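Local coordinates for protein laminin subunit ALPHA-1 (Mus musculus, PDB 2JD4) that forms part of laminin-111 in the basement membrane and, through its metal-binding LG4-5 domains, probably helps attach it to the cell surface, at residues I60-H65 and Y153-I158; M69-L74 and H82-L87; T110-R115 and T136-E141. The protein carries 4 engineered substitutions. All coordinates share one frame; numbering follows the deposited sequence.

Contact 1. Residues I60-H65 and Y153-I158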
loop_
_atom_site.group_PDB
_atom_site.type_symbol
_atom_site.label_atom_id
_atom_site.label_comp_id
_atom_site.label_asym_id
_atom_site.label_seq_id
_atom_site.Cartn_x
_atom_site.Cartn_y
_atom_site.Cartn_z
ATOM N N ILE A 60 -7.338 -5.121 10.855
ATOM C CA ILE A 60 -7.883 -6.342 10.264
ATOM C C ILE A 60 -9.385 -6.505 10.541
ATOM O O ILE A 60 -10.147 -6.848 9.629
ATOM C CB ILE A 60 -7.084 -7.566 10.745
ATOM C CG1 ILE A 60 -5.607 -7.387 10.358
ATOM C CG2 ILE A 60 -7.668 -8.841 10.136
ATOM C CD1 ILE A 60 -4.634 -8.384 11.003
ATOM N N TYR A 61 -9.815 -6.282 11.787
ATOM C CA TYR A 61 -11.248 -6.312 12.110
ATOM C C TYR A 61 -11.556 -5.439 13.319
ATOM O O TYR A 61 -10.686 -5.198 14.166
ATOM C CB TYR A 61 -11.780 -7.746 12.321
ATOM C CG TYR A 61 -11.531 -8.399 13.666
ATOM C CD1 TYR A 61 -12.159 -7.938 14.825
ATOM C CD2 TYR A 61 -10.713 -9.521 13.768
ATOM C CE1 TYR A 61 -11.979 -8.584 16.045
ATOM C CE2 TYR A 61 -10.524 -10.172 14.986
ATOM C CZ TYR A 61 -11.164 -9.695 16.119
ATOM O OH TYR A 61 -10.985 -10.340 17.323
ATOM N N TYR A 62 -12.799 -4.969 13.386
ATOM C CA TYR A 62 -13.250 -4.100 14.464
ATOM C C TYR A 62 -14.749 -4.255 14.739
ATOM O O TYR A 62 -15.550 -4.392 13.811
ATOM C CB TYR A 62 -12.939 -2.651 14.079
ATOM C CG TYR A 62 -13.481 -1.577 14.995
ATOM C CD1 TYR A 62 -12.825 -1.240 16.182
ATOM C CD2 TYR A 62 -14.628 -0.866 14.653
ATOM C CE1 TYR A 62 -13.301 -0.219 16.996
ATOM C CE2 TYR A 62 -15.115 0.156 15.462
ATOM C CZ TYR A 62 -14.447 0.475 16.629
ATOM O OH TYR A 62 -14.925 1.489 17.424
ATOM N N VAL A 63 -15.110 -4.252 16.021
ATOM C CA VAL A 63 -16.506 -4.322 16.462
ATOM C C VAL A 63 -16.594 -3.373 17.649
ATOM O O VAL A 63 -15.641 -3.253 18.423
ATOM C CB VAL A 63 -16.938 -5.742 16.917
ATOM C CG1 VAL A 63 -17.017 -6.671 15.719
ATOM C CG2 VAL A 63 -15.978 -6.281 17.962
ATOM N N ALA A 64 -17.718 -2.680 17.793
ATOM C CA ALA A 64 -17.842 -1.737 18.894
ATOM C C ALA A 64 -19.264 -1.319 19.195
ATOM O O ALA A 64 -20.167 -1.435 18.358
ATOM C CB ALA A 64 -17.004 -0.499 18.607
ATOM N N HIS A 65 -19.449 -0.816 20.411
ATOM C CA HIS A 65 -20.743 -0.345 20.849
ATOM C C HIS A 65 -20.987 0.946 20.084
ATOM O O HIS A 65 -20.047 1.556 19.558
ATOM C CB HIS A 65 -20.707 -0.089 22.359
ATOM C CG HIS A 65 -22.033 0.276 22.945
ATOM N ND1 HIS A 65 -22.615 1.512 22.759
ATOM C CD2 HIS A 65 -22.901 -0.440 23.698
ATOM C CE1 HIS A 65 -23.785 1.540 23.371
ATOM N NE2 HIS A 65 -23.984 0.368 23.947
ATOM N N TYR A 153 -16.453 7.026 9.445
ATOM C CA TYR A 153 -16.304 6.563 10.826
ATOM C C TYR A 153 -15.062 7.117 11.533
ATOM O O TYR A 153 -14.002 7.244 10.927
ATOM C CB TYR A 153 -16.262 5.028 10.843
ATOM C CG TYR A 153 -16.547 4.409 12.188
ATOM C CD1 TYR A 153 -17.842 4.379 12.701
ATOM C CD2 TYR A 153 -15.520 3.859 12.953
ATOM C CE1 TYR A 153 -18.109 3.817 13.945
ATOM C CE2 TYR A 153 -15.774 3.295 14.197
ATOM C CZ TYR A 153 -17.070 3.278 14.686
ATOM O OH TYR A 153 -17.324 2.721 15.916
ATOM N N ARG A 154 -15.207 7.439 12.816
ATOM C CA ARG A 154 -14.108 7.961 13.637
ATOM C C ARG A 154 -13.919 7.009 14.811
ATOM O O ARG A 154 -14.573 7.167 15.834
ATOM C CB ARG A 154 -14.453 9.348 14.199
ATOM C CG ARG A 154 -14.500 10.495 13.196
ATOM C CD ARG A 154 -13.129 10.790 12.620
ATOM N NE ARG A 154 -12.984 10.256 11.270
ATOM C CZ ARG A 154 -13.649 10.722 10.220
ATOM N NH1 ARG A 154 -14.499 11.730 10.368
ATOM N NH2 ARG A 154 -13.470 10.180 9.023
ATOM N N ALA A 155 -13.040 6.018 14.676
ATOM C CA ALA A 155 -12.830 5.058 15.756
ATOM C C ALA A 155 -11.991 5.661 16.881
ATOM O O ALA A 155 -10.913 6.199 16.639
ATOM C CB ALA A 155 -12.154 3.794 15.218
ATOM N N ARG A 156 -12.485 5.551 18.113
ATOM C CA ARG A 156 -11.784 6.098 19.268
ATOM C C ARG A 156 -11.120 5.030 20.140
ATOM O O ARG A 156 -11.595 3.899 20.247
ATOM C CB ARG A 156 -12.755 6.928 20.130
ATOM C CG ARG A 156 -13.471 8.049 19.377
ATOM C CD ARG A 156 -14.132 9.051 20.321
ATOM N NE ARG A 156 -15.165 8.447 21.161
ATOM C CZ ARG A 156 -16.415 8.205 20.774
ATOM N NH1 ARG A 156 -16.817 8.516 19.549
ATOM N NH2 ARG A 156 -17.269 7.641 21.620
ATOM N N ASN A 157 -10.005 5.411 20.754
ATOM C CA ASN A 157 -9.249 4.550 21.655
ATOM C C ASN A 157 -8.688 3.219 21.144
ATOM O O ASN A 157 -8.650 2.236 21.885
ATOM C CB ASN A 157 -10.055 4.316 22.938
ATOM C CG ASN A 157 -10.343 5.617 23.686
ATOM O OD1 ASN A 157 -9.449 6.437 23.905
ATOM N ND2 ASN A 157 -11.594 5.807 24.079
ATOM N N ILE A 158 -8.258 3.179 19.884
ATOM C CA ILE A 158 -7.632 1.974 19.353
ATOM C C ILE A 158 -6.330 2.380 18.659
ATOM O O ILE A 158 -5.768 1.631 17.856
ATOM C CB ILE A 158 -8.557 1.177 18.370
ATOM C CG1 ILE A 158 -8.759 1.936 17.058
ATOM C CG2 ILE A 158 -9.899 0.901 19.040
ATOM C CD1 ILE A 158 -9.609 1.163 16.052
HETATM O O HOH W 1 -13.710 2.028 19.730
HETATM O O HOH W 2 -19.851 1.840 16.870
#

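Contact 2. Residues M69-L74 and H82-L87. With MG (magnesium ion), chain C.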
loop_
_atom_site.group_PDB
_atom_site.type_symbol
_atom_site.label_atom_id
_atom_site.label_comp_id
_atom_site.label_asym_id
_atom_site.label_seq_id
_atom_site.Cartn_x
_atom_site.Cartn_y
_atom_site.Cartn_z
ATOM N N MET A 69 -17.855 2.663 23.894
ATOM C CA MET A 69 -17.341 2.400 25.236
ATOM C C MET A 69 -16.897 0.946 25.353
ATOM O O MET A 69 -16.122 0.592 26.240
ATOM C CB MET A 69 -18.413 2.720 26.282
ATOM C CG MET A 69 -18.021 3.831 27.247
ATOM S SD MET A 69 -17.300 5.276 26.432
ATOM C CE MET A 69 -18.785 6.144 25.868
ATOM N N ASP A 70 -17.409 0.107 24.452
ATOM C CA ASP A 70 -17.057 -1.309 24.389
ATOM C C ASP A 70 -16.503 -1.534 22.983
ATOM O O ASP A 70 -17.018 -0.960 22.025
ATOM C CB ASP A 70 -18.295 -2.199 24.567
ATOM C CG ASP A 70 -18.775 -2.273 26.004
ATOM O OD1 ASP A 70 -18.992 -1.204 26.611
ATOM O OD2 ASP A 70 -18.940 -3.407 26.514
ATOM N N TYR A 71 -15.464 -2.354 22.851
ATOM C CA TYR A 71 -14.900 -2.635 21.529
ATOM C C TYR A 71 -13.951 -3.818 21.541
ATOM O O TYR A 71 -13.558 -4.303 22.597
ATOM C CB TYR A 71 -14.167 -1.400 20.979
ATOM C CG TYR A 71 -12.931 -1.009 21.763
ATOM C CD1 TYR A 71 -11.765 -1.771 21.694
ATOM C CD2 TYR A 71 -12.941 0.103 22.609
ATOM C CE1 TYR A 71 -10.638 -1.443 22.452
ATOM C CE2 TYR A 71 -11.818 0.438 23.375
ATOM C CZ TYR A 71 -10.675 -0.340 23.291
ATOM O OH TYR A 71 -9.578 -0.036 24.058
ATOM N N ALA A 72 -13.606 -4.286 20.345
ATOM C CA ALA A 72 -12.669 -5.388 20.164
ATOM C C ALA A 72 -12.047 -5.180 18.787
ATOM O O ALA A 72 -12.759 -4.883 17.826
ATOM C CB ALA A 72 -13.387 -6.727 20.222
ATOM N N THR A 73 -10.729 -5.330 18.689
ATOM C CA THR A 73 -10.047 -5.132 17.416
ATOM C C THR A 73 -8.771 -5.961 17.279
ATOM O O THR A 73 -8.172 -6.384 18.276
ATOM C CB THR A 73 -9.696 -3.630 17.218
ATOM O OG1 THR A 73 -9.063 -3.437 15.949
ATOM C CG2 THR A 73 -8.760 -3.150 18.322
ATOM N N LEU A 74 -8.390 -6.223 16.031
ATOM C CA LEU A 74 -7.173 -6.959 15.701
ATOM C C LEU A 74 -6.454 -6.068 14.694
ATOM O O LEU A 74 -6.997 -5.756 13.626
ATOM C CB LEU A 74 -7.490 -8.317 15.061
ATOM C CG LEU A 74 -6.267 -9.100 14.551
ATOM C CD1 LEU A 74 -5.410 -9.541 15.731
ATOM C CD2 LEU A 74 -6.700 -10.314 13.742
ATOM N N HIS A 82 -1.652 -7.656 17.167
ATOM C CA HIS A 82 -2.093 -7.153 18.470
ATOM C C HIS A 82 -3.621 -7.269 18.558
ATOM O O HIS A 82 -4.334 -6.768 17.689
ATOM C CB HIS A 82 -1.683 -5.684 18.643
ATOM C CG HIS A 82 -0.207 -5.458 18.560
ATOM N ND1 HIS A 82 0.633 -5.625 19.639
ATOM C CD2 HIS A 82 0.585 -5.113 17.517
ATOM C CE1 HIS A 82 1.880 -5.392 19.266
ATOM N NE2 HIS A 82 1.878 -5.080 17.982
ATOM N N PHE A 83 -4.103 -7.930 19.609
ATOM C CA PHE A 83 -5.533 -8.139 19.849
ATOM C C PHE A 83 -5.919 -7.441 21.148
ATOM O O PHE A 83 -5.333 -7.717 22.195
ATOM C CB PHE A 83 -5.815 -9.655 19.954
ATOM C CG PHE A 83 -7.187 -10.009 20.486
ATOM C CD1 PHE A 83 -8.337 -9.396 19.992
ATOM C CD2 PHE A 83 -7.330 -11.011 21.451
ATOM C CE1 PHE A 83 -9.618 -9.779 20.450
ATOM C CE2 PHE A 83 -8.594 -11.396 21.911
ATOM C CZ PHE A 83 -9.741 -10.781 21.410
ATOM N N MET A 84 -6.892 -6.536 21.088
ATOM C CA MET A 84 -7.324 -5.842 22.300
ATOM C C MET A 84 -8.821 -5.541 22.315
ATOM O O MET A 84 -9.461 -5.386 21.268
ATOM C CB MET A 84 -6.533 -4.539 22.485
ATOM C CG MET A 84 -6.940 -3.395 21.572
ATOM S SD MET A 84 -6.037 -1.861 21.971
ATOM C CE MET A 84 -4.451 -2.196 21.206
ATOM N N PHE A 85 -9.375 -5.459 23.518
ATOM C CA PHE A 85 -10.796 -5.175 23.696
ATOM C C PHE A 85 -11.021 -4.501 25.044
ATOM O O PHE A 85 -10.165 -4.564 25.925
ATOM C CB PHE A 85 -11.608 -6.477 23.618
ATOM C CG PHE A 85 -11.181 -7.523 24.615
ATOM C CD1 PHE A 85 -11.680 -7.518 25.915
ATOM C CD2 PHE A 85 -10.258 -8.499 24.260
ATOM C CE1 PHE A 85 -11.261 -8.477 26.851
ATOM C CE2 PHE A 85 -9.834 -9.460 25.184
ATOM C CZ PHE A 85 -10.338 -9.445 26.482
ATOM N N ASP A 86 -12.170 -3.853 25.189
ATOM C CA ASP A 86 -12.535 -3.172 26.433
ATOM C C ASP A 86 -13.996 -3.522 26.685
ATOM O O ASP A 86 -14.854 -3.250 25.844
ATOM C CB ASP A 86 -12.399 -1.653 26.277
ATOM C CG ASP A 86 -12.410 -0.915 27.614
ATOM O OD1 ASP A 86 -13.158 -1.323 28.527
ATOM O OD2 ASP A 86 -11.678 0.091 27.742
ATOM N N LEU A 87 -14.275 -4.122 27.838
ATOM C CA LEU A 87 -15.634 -4.514 28.186
ATOM C C LEU A 87 -16.437 -3.379 28.824
ATOM O O LEU A 87 -17.581 -3.578 29.240
ATOM C CB LEU A 87 -15.604 -5.714 29.136
ATOM C CG LEU A 87 -14.736 -6.904 28.714
ATOM C CD1 LEU A 87 -14.865 -8.013 29.747
ATOM C CD2 LEU A 87 -15.168 -7.420 27.338
HETATM MG MG MG C . -19.687 -4.099 28.536
HETATM O O HOH W 3 -20.244 -1.845 28.834
HETATM O O HOH W 4 -20.193 -4.685 30.642
#

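Contact 3. Residues T110-R115 and T136-E141. With MG (magnesium ion), chain C.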
loop_
_atom_site.group_PDB
_atom_site.type_symbol
_atom_site.label_atom_id
_atom_site.label_comp_id
_atom_site.label_asym_id
_atom_site.label_seq_id
_atom_site.Cartn_x
_atom_site.Cartn_y
_atom_site.Cartn_z
ATOM N N THR A 110 -8.239 -15.228 17.406
ATOM C CA THR A 110 -8.214 -14.336 18.559
ATOM C C THR A 110 -9.343 -14.814 19.458
ATOM O O THR A 110 -10.463 -15.035 18.995
ATOM C CB THR A 110 -8.434 -12.850 18.173
ATOM O OG1 THR A 110 -9.728 -12.678 17.584
ATOM C CG2 THR A 110 -7.363 -12.393 17.187
ATOM N N GLU A 111 -9.052 -14.974 20.743
ATOM C CA GLU A 111 -10.062 -15.475 21.656
ATOM C C GLU A 111 -10.207 -14.798 23.000
ATOM O O GLU A 111 -9.258 -14.708 23.769
ATOM C CB GLU A 111 -9.837 -16.961 21.919
ATOM C CG GLU A 111 -10.310 -17.883 20.828
ATOM C CD GLU A 111 -10.162 -19.336 21.222
ATOM O OE1 GLU A 111 -9.188 -19.980 20.776
ATOM O OE2 GLU A 111 -11.014 -19.824 21.995
ATOM N N TYR A 112 -11.421 -14.333 23.259
ATOM C CA TYR A 112 -11.790 -13.732 24.527
ATOM C C TYR A 112 -12.836 -14.711 25.050
ATOM O O TYR A 112 -13.868 -14.916 24.414
ATOM C CB TYR A 112 -12.438 -12.364 24.331
ATOM C CG TYR A 112 -13.497 -12.034 25.373
ATOM C CD1 TYR A 112 -13.217 -12.113 26.741
ATOM C CD2 TYR A 112 -14.784 -11.656 24.988
ATOM C CE1 TYR A 112 -14.204 -11.827 27.701
ATOM C CE2 TYR A 112 -15.775 -11.366 25.935
ATOM C CZ TYR A 112 -15.478 -11.455 27.288
ATOM O OH TYR A 112 -16.459 -11.179 28.219
ATOM N N ILE A 113 -12.565 -15.346 26.182
ATOM C CA ILE A 113 -13.534 -16.277 26.733
ATOM C C ILE A 113 -13.461 -16.289 28.258
ATOM O O ILE A 113 -12.406 -16.535 28.844
ATOM C CB ILE A 113 -13.332 -17.700 26.154
ATOM C CG1 ILE A 113 -14.467 -18.614 26.623
ATOM C CG2 ILE A 113 -11.977 -18.250 26.553
ATOM C CD1 ILE A 113 -14.487 -19.959 25.936
ATOM N N LYS A 114 -14.592 -15.983 28.883
ATOM C CA LYS A 114 -14.706 -15.933 30.338
ATOM C C LYS A 114 -13.892 -14.779 30.925
ATOM O O LYS A 114 -14.263 -13.609 30.790
ATOM C CB LYS A 114 -14.256 -17.263 30.955
ATOM C CG LYS A 114 -15.080 -18.483 30.544
ATOM C CD LYS A 114 -16.534 -18.413 31.007
ATOM C CE LYS A 114 -17.381 -17.489 30.135
ATOM N NZ LYS A 114 -18.832 -17.506 30.501
ATOM N N ARG A 115 -12.784 -15.110 31.576
ATOM C CA ARG A 115 -11.926 -14.099 32.186
ATOM C C ARG A 115 -10.515 -14.143 31.607
ATOM O O ARG A 115 -9.585 -13.578 32.180
ATOM C CB ARG A 115 -11.866 -14.314 33.701
ATOM C CG ARG A 115 -13.133 -13.921 34.448
ATOM C CD ARG A 115 -13.165 -12.424 34.728
ATOM N NE ARG A 115 -13.996 -11.677 33.788
ATOM C CZ ARG A 115 -14.089 -10.350 33.773
ATOM N NH1 ARG A 115 -13.397 -9.626 34.647
ATOM N NH2 ARG A 115 -14.885 -9.747 32.899
ATOM N N THR A 136 -18.234 -7.269 32.828
ATOM C CA THR A 136 -18.221 -8.681 32.465
ATOM C C THR A 136 -18.714 -8.998 31.058
ATOM O O THR A 136 -18.646 -10.144 30.631
ATOM C CB THR A 136 -19.072 -9.517 33.449
ATOM O OG1 THR A 136 -20.457 -9.189 33.285
ATOM C CG2 THR A 136 -18.659 -9.231 34.881
ATOM N N THR A 137 -19.204 -8.001 30.333
ATOM C CA THR A 137 -19.709 -8.268 28.991
ATOM C C THR A 137 -19.181 -7.354 27.886
ATOM O O THR A 137 -18.945 -6.162 28.104
ATOM C CB THR A 137 -21.257 -8.205 28.961
ATOM O OG1 THR A 137 -21.699 -6.871 29.256
ATOM C CG2 THR A 137 -21.851 -9.170 29.979
ATOM N N LEU A 138 -18.987 -7.935 26.703
ATOM C CA LEU A 138 -18.548 -7.183 25.532
ATOM C C LEU A 138 -19.849 -6.844 24.824
ATOM O O LEU A 138 -20.456 -7.703 24.182
ATOM C CB LEU A 138 -17.664 -8.039 24.614
ATOM C CG LEU A 138 -17.314 -7.437 23.243
ATOM C CD1 LEU A 138 -16.441 -6.186 23.417
ATOM C CD2 LEU A 138 -16.583 -8.482 22.396
ATOM N N ASP A 139 -20.284 -5.598 24.969
ATOM C CA ASP A 139 -21.528 -5.124 24.377
ATOM C C ASP A 139 -21.243 -4.273 23.148
ATOM O O ASP A 139 -20.813 -3.122 23.274
ATOM C CB ASP A 139 -22.297 -4.300 25.411
ATOM C CG ASP A 139 -22.444 -5.025 26.734
ATOM O OD1 ASP A 139 -23.256 -5.970 26.802
ATOM O OD2 ASP A 139 -21.736 -4.662 27.701
ATOM N N VAL A 140 -21.497 -4.828 21.964
ATOM C CA VAL A 140 -21.240 -4.102 20.724
ATOM C C VAL A 140 -22.342 -4.279 19.683
ATOM O O VAL A 140 -23.155 -5.197 19.783
ATOM C CB VAL A 140 -19.909 -4.564 20.087
ATOM C CG1 VAL A 140 -18.763 -4.368 21.075
ATOM C CG2 VAL A 140 -20.011 -6.026 19.685
ATOM N N GLU A 141 -22.351 -3.394 18.686
ATOM C CA GLU A 141 -23.331 -3.442 17.601
ATOM C C GLU A 141 -23.182 -4.737 16.813
ATOM O O GLU A 141 -22.081 -5.273 16.701
ATOM C CB GLU A 141 -23.134 -2.257 16.656
ATOM C CG GLU A 141 -23.515 -0.916 17.235
ATOM C CD GLU A 141 -25.006 -0.784 17.451
ATOM O OE1 GLU A 141 -25.554 -1.492 18.325
ATOM O OE2 GLU A 141 -25.631 0.028 16.738
HETATM MG MG MG C . -19.687 -4.099 28.536
HETATM O O HOH W 5 -16.794 -11.705 31.245
HETATM O O HOH W 4 -20.193 -4.685 30.642
HETATM O O HOH W 3 -20.244 -1.845 28.834
#

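Contact 1. Residues I60-H65 and Y153-I158
Tyr62 and Tyr153 meet along the rims of their rings, the two side chains crossing at about a right angle. Neither ring lies over the face of the other: the planes are turned by 63° and the contact runs rim to rim, with CE2 of Tyr62 3.4 Å from CE2 of Tyr153. The hydroxyls finish the pairing with a hydrogen bond of 3.1 Å between Tyr62 OH and Tyr153 OH, each oxygen lying near the plane of the other ring, at its edge. In Tyr62, CG stands anti to the backbone N (chi1 173°), and the ring reaches from the strand to the loop. Strand 58-64 belongs to one of the two sheets of the laminin G beta sandwich, and residues 153-158 form part of the long connection between strands 143-146 and 167-174. The other rim of Tyr62 serves the same loop, for its CD1 rests 4.0 Å from CD1 of Ile158. Near the hydroxyl, CB of Ala155 approaches Tyr62 CZ at 4.3 Å, and Leu149 and Gln68 also pack on this ring. Two waters extend the polar end. One links Tyr62 OH to the carbonyl of Arg156, donating to Arg156 O at 2.9 Å; the second joins Tyr153 OH to the chain just past the strand, donating to His65 O at 2.7 Å.

Contact 2. Residues M69-L74 and H82-L87
Tyr71 and Asp86 face each other as a hydrogen-bonded antiparallel pair, and the tyrosine ring lies against the aspartate's CB. From its own CB, Tyr71 places CG between the backbone N and the carbonyl carbon (chi1 66°); the ring beyond it leans over the neighbouring strand. CD1 and CE1 run beside the Phe85-Asp86 backbone, CE1 coming 3.9 Å from Phe85 CA, while CG of Met84 sits at the ring edge, 4.3 Å from CE1. Asp86 CB stands over one face, shifted toward the CE2 side, 3.6 Å from Tyr71 CE2, and makes a CH-pi contact with the ring. At the tip, Tyr71 OH hydrogen-bonds to Arg91 NH1. An alanine here would probably leave Arg91 without its hydroxyl partner and open a gap over Asp86 CB and beside Met84. Farther along, Thr73 and Met84 form the next hydrogen-bonded pair, their side chains side by side on the same face as Tyr71, and Thr73 N meets Met84 O at 2.9 Å. Where the strands end at the other side of Tyr71, Asp70 OD2 and Leu87 O each bind the magnesium ion at 2.3 Å. This beta hairpin of strands 71-77 and 80-86 is flanked in its sheet by strands 58-64 and 91-95, while Leu74, Phe83 and Phe85 reach strand 116-121 of the opposing sheet.

Contact 3. Residues T110-R115 and T136-E141
Tyr112 brings CE2 of its ring to 4.0 Å from Leu138 CB, and the two side chains run antiparallel past one another. In this laminin G beta sandwich the contact joins the end of strand 106-113 to the metal-binding loop that precedes strand 143-146. The tyrosine ring also meets that of Phe85, and its hydroxyl hydrogen-bonds to the carbonyl of Arg42. Beyond the ring a single water ties the polar groups together: it donates to Thr136 O at 2.5 Å and to Lys114 O, accepts from Arg115 NH2, and is hydrogen-bonded to Tyr112 OH. Arg115 folds its chain back so that NH2 reaches this water, which lies at the edge of the guanidinium, in the plane. The same NH2 passes 3.5 Å from Thr136 CA and hydrogen-bonds to Ala135 O, which ties the guanidinium to the loop on its way to the metal. On either side of Leu138 in the sequence, the loop binds the magnesium ion, through Thr137 O at 2.2 Å and Asp139 OD2 at 2.3 Å, with Asp70 OD2, Leu87 O and two waters making up the rest. One of those waters donates to Thr137 OG1 as well. That hydroxyl in turn donates to Asp139 OD2 at 2.7 Å, meeting the carboxylate oxygen on its syn side, 21° out of the plane.

In the fold
The three contacts show how chemistry changes with position in one beta sandwich. Contact 2 is the most regular, a mostly buried hairpin held by backbone hydrogen bonds, whereas contacts 1 and 3 each pin a loop to a strand through side chains and bridging water. Contact 1 is mainly buried and contact 3 more open. Contacts 1 and 2 share a sheet, strands 58-64 and 71-77 being neighbours in it, and contact 3 draws its strand from the facing sheet. Contacts 2 and 3 complete the same magnesium site, where Asp139 N probably hydrogen-bonds to Asp70 OD2, while Tyr61 OH and Thr110 OG1 link contacts 1 and 3 between the sheets.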